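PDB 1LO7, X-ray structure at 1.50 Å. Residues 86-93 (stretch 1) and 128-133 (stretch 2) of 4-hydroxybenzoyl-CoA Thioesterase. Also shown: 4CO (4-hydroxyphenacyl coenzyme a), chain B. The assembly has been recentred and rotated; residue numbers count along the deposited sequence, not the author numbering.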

# COMPACT_ATOMS: atom_id res chain seq x y z
N GLU A 86 -10.43 15.96 21.98
CA GLU A 86 -10.02 17.21 22.62
C GLU A 86 -9.41 18.20 21.63
O GLU A 86 -8.64 17.83 20.72
N TRP A 87 -9.78 19.47 21.81
CA TRP A 87 -9.24 20.58 20.99
C TRP A 87 -8.22 21.25 21.91
O TRP A 87 -8.50 21.63 23.06
N ARG A 88 -7.01 21.38 21.41
CA ARG A 88 -5.94 21.95 22.15
C ARG A 88 -5.70 23.31 21.60
O ARG A 88 -6.65 24.07 21.58
N ARG A 89 -4.49 23.64 21.19
CA ARG A 89 -4.30 24.97 20.64
C ARG A 89 -4.10 24.77 19.16
O ARG A 89 -5.00 25.04 18.36
N LYS A 90 -2.94 24.24 18.79
CA LYS A 90 -2.68 23.97 17.39
C LYS A 90 -2.99 22.51 17.07
O LYS A 90 -3.08 22.10 15.91
N SER A 91 -3.18 21.69 18.09
CA SER A 91 -3.44 20.27 17.83
C SER A 91 -4.79 19.83 18.30
O SER A 91 -5.46 20.54 19.03
N PHE A 92 -5.16 18.61 17.92
CA PHE A 92 -6.42 18.05 18.37
C PHE A 92 -6.22 16.52 18.45
O PHE A 92 -5.37 15.95 17.75
N VAL A 93 -7.00 15.90 19.30
CA VAL A 93 -6.92 14.47 19.49
C VAL A 93 -8.12 13.91 18.81
O VAL A 93 -9.25 14.27 19.14
N ARG A 128 3.97 23.57 8.44
CA ARG A 128 3.85 24.39 9.62
C ARG A 128 2.42 24.28 10.20
O ARG A 128 1.42 24.46 9.49
N ALA A 129 2.33 23.99 11.50
CA ALA A 129 1.04 23.88 12.12
C ALA A 129 0.41 25.22 12.41
O ALA A 129 1.10 26.22 12.66
N ILE A 130 -0.92 25.24 12.41
CA ILE A 130 -1.60 26.49 12.71
C ILE A 130 -2.59 26.28 13.84
O ILE A 130 -2.98 25.18 14.19
N GLU A 131 -2.99 27.37 14.45
CA GLU A 131 -3.95 27.27 15.50
C GLU A 131 -5.20 26.69 14.88
O GLU A 131 -5.54 27.02 13.74
N VAL A 132 -5.88 25.81 15.60
CA VAL A 132 -7.08 25.22 15.01
C VAL A 132 -8.06 26.31 14.60
O VAL A 132 -8.44 27.09 15.42
N PRO A 133 -8.48 26.35 13.32
CA PRO A 133 -9.42 27.39 12.91
C PRO A 133 -10.75 27.34 13.68
O PRO A 133 -11.41 26.30 13.82

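Arg-128 (chi1 154°, t) points sideways and makes no contact with stretch 1. Ala-129 points toward stretch 1, its CB 4.1 Å from Lys-90 CD. Its backbone serves the ligand: Ala-129 N donates to 4CO O4A (3.0 Å, 165° at hydrogen), while water 2 donates to Ala-129 O (2.7 Å) and 4CO O3A (3.3 Å) and accepts from Lys-90 NZ (3.2 Å). The extended Lys-90 chain (m, t, t, t) thus carries its amine to a water shared with the ligand. The 3'-phosphate of 4CO (P3D) is bound at the turn by backbone donors, Arg-89 N to O9A (2.8 Å), Lys-90 N to O8A (2.8 Å) and Ser-91 N to O9A (2.9 Å).

Ile-130 (p, t) points away; its contact with stretch 1 is through the carbonyl: Ile-130 O lies 3.4 Å from Lys-90 CA, and water 1 donates to Ile-130 O (2.6 Å) and Lys-90 O (2.5 Å).

Glu-131 (t, t) starts away, yet OE1 returns to 3.1 Å from Arg-89 NH2. OE1 sits over a guanidinium face, making this salt bridge purely electrostatic.

Val-132 (t) points toward stretch 1 and has the largest covered area, 90 Å². CG1 meets Trp-87 CZ3 (3.7 Å) obliquely; CG2 approaches the Phe-92 ring edge at CD1 (4.4 Å). Val-132 N donates to Arg-89 O (3.0 Å, 179°), a nearly linear bond. Pro-133 points away, without contact.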

# COMPACT_ATOMS: atom_id res chain seq x y z
CB GLU A 86 -8.97 16.83 23.70
CG GLU A 86 -8.28 18.01 24.43
CD GLU A 86 -7.12 17.52 25.29
OE1 GLU A 86 -6.21 18.21 25.65
OE2 GLU A 86 -7.18 16.24 25.55
CB TRP A 87 -10.30 21.62 20.59
CG TRP A 87 -11.45 21.14 19.74
CD1 TRP A 87 -12.74 21.02 20.16
CD2 TRP A 87 -11.43 20.82 18.36
NE1 TRP A 87 -13.53 20.60 19.13
CE2 TRP A 87 -12.75 20.47 18.00
CE3 TRP A 87 -10.43 20.79 17.38
CZ2 TRP A 87 -13.08 20.09 16.69
CZ3 TRP A 87 -10.76 20.40 16.09
CH2 TRP A 87 -12.07 20.06 15.76
CB ARG A 88 -4.73 21.02 22.20
CG ARG A 88 -5.08 19.76 22.99
CD ARG A 88 -4.00 18.68 22.96
NE ARG A 88 -4.33 17.55 23.84
CZ ARG A 88 -3.54 16.50 24.04
NH1 ARG A 88 -2.36 16.40 23.46
NH2 ARG A 88 -3.96 15.54 24.88
CB ARG A 89 -3.12 25.73 21.28
CG ARG A 89 -2.92 27.10 20.64
CD ARG A 89 -2.00 27.99 21.46
NE ARG A 89 -2.29 29.42 21.30
CZ ARG A 89 -1.83 30.15 20.28
NH1 ARG A 89 -1.04 29.63 19.35
NH2 ARG A 89 -2.14 31.45 20.19
CB LYS A 90 -1.23 24.20 17.05
CG LYS A 90 -0.85 25.63 17.11
CD LYS A 90 0.48 25.87 16.41
CE LYS A 90 0.88 27.32 16.48
NZ LYS A 90 2.30 27.47 16.22
CB SER A 91 -2.39 19.41 18.55
OG SER A 91 -2.44 19.60 19.99
CB PHE A 92 -7.60 18.47 17.47
CG PHE A 92 -7.44 18.02 16.02
CD1 PHE A 92 -6.88 18.88 15.05
CD2 PHE A 92 -7.82 16.74 15.60
CE1 PHE A 92 -6.71 18.48 13.72
CE2 PHE A 92 -7.66 16.32 14.27
CZ PHE A 92 -7.11 17.20 13.32
CB VAL A 93 -6.92 14.10 20.99
CG1 VAL A 93 -6.89 12.57 21.14
CG2 VAL A 93 -5.75 14.72 21.79
CB ARG A 128 4.18 25.83 9.24
CG ARG A 128 3.52 26.87 10.15
CD ARG A 128 4.51 27.67 10.99
NE ARG A 128 5.30 28.62 10.21
CZ ARG A 128 6.37 29.30 10.65
NH1 ARG A 128 6.85 29.16 11.89
NH2 ARG A 128 6.98 30.14 9.81
CB ALA A 129 1.17 23.16 13.46
CB ILE A 130 -2.36 27.01 11.52
CG1 ILE A 130 -3.44 26.00 11.12
CG2 ILE A 130 -1.43 27.23 10.35
CD1 ILE A 130 -4.38 26.52 10.04
CB GLU A 131 -4.18 28.69 15.96
CG GLU A 131 -5.30 28.88 16.97
CD GLU A 131 -5.22 30.29 17.43
OE1 GLU A 131 -4.32 30.69 18.13
OE2 GLU A 131 -6.14 31.05 16.90
CB VAL A 132 -7.73 24.18 15.93
CG1 VAL A 132 -8.95 23.57 15.27
CG2 VAL A 132 -6.75 23.08 16.27
CB PRO A 133 -9.63 27.22 11.40
CG PRO A 133 -8.37 26.47 10.95
CD PRO A 133 -7.95 25.61 12.14
N1A 4CO B . 2.69 14.62 20.92
C2A 4CO B . 1.67 15.49 21.19
N3A 4CO B . 1.45 16.65 20.64
C4A 4CO B . 2.36 16.95 19.70
C5A 4CO B . 3.45 16.18 19.32
C6A 4CO B . 3.61 14.95 19.97
N6A 4CO B . 4.59 14.12 19.70
N7A 4CO B . 4.19 16.81 18.33
C8A 4CO B . 3.55 17.97 18.12
N9A 4CO B . 2.46 18.11 18.93
C1D 4CO B . 1.57 19.27 19.06
C2D 4CO B . 2.27 20.44 19.74
O2D 4CO B . 2.30 20.28 21.16
C3D 4CO B . 1.31 21.56 19.35
O3D 4CO B . 0.07 21.38 19.99
P3D 4CO B . -0.67 22.55 20.75
O7A 4CO B . -0.09 22.60 22.08
O8A 4CO B . -0.49 23.81 20.02
O9A 4CO B . -2.17 22.18 20.81
C4D 4CO B . 1.09 21.19 17.89
O4D 4CO B . 1.37 19.76 17.79
C5D 4CO B . 1.84 21.98 16.86
O5D 4CO B . 3.22 21.65 16.98
P1A 4CO B . 4.28 22.83 17.03
O1A 4CO B . 5.53 22.14 17.37
O2A 4CO B . 3.91 23.86 17.98
O3A 4CO B . 4.34 23.51 15.67
P2A 4CO B . 5.26 23.23 14.39
O4A 4CO B . 4.72 24.08 13.30
O5A 4CO B . 6.62 23.65 14.70
O6A 4CO B . 5.44 21.63 14.05
CBP 4CO B . 4.79 20.01 12.49
CCP 4CO B . 4.30 20.93 13.62
CDP 4CO B . 5.45 20.82 11.36
CEP 4CO B . 3.63 19.16 11.99
CAP 4CO B . 5.98 19.15 12.96
OAP 4CO B . 5.61 18.39 14.11
C9P 4CO B . 6.26 18.04 11.95
O9P 4CO B . 6.66 18.30 10.84
N8P 4CO B . 5.95 16.68 12.36
C7P 4CO B . 6.03 15.73 11.24
C6P 4CO B . 4.69 15.56 10.53
C5P 4CO B . 4.76 14.31 9.64
O5P 4CO B . 5.61 14.16 8.77
N4P 4CO B . 3.71 13.36 9.92
C3P 4CO B . 3.79 12.10 9.20
C2P 4CO B . 3.37 12.26 7.76
S1P 4CO B . 2.04 13.43 7.49
O1B 4CO B . 0.06 11.19 6.17
C1B 4CO B . 0.12 12.40 5.98
C2B 4CO B . -1.12 13.19 5.98
C3B 4CO B . -1.03 14.58 5.74
C4B 4CO B . -2.20 15.35 5.72
C5B 4CO B . -3.45 14.72 5.90
O2B 4CO B . -4.65 15.46 5.81
C6B 4CO B . -3.51 13.32 6.16
C7B 4CO B . -2.34 12.55 6.20
CB 4CO B . 1.42 13.08 5.80
O HOH W 1 -4.38 23.00 13.92
O HOH W 2 3.55 26.01 13.70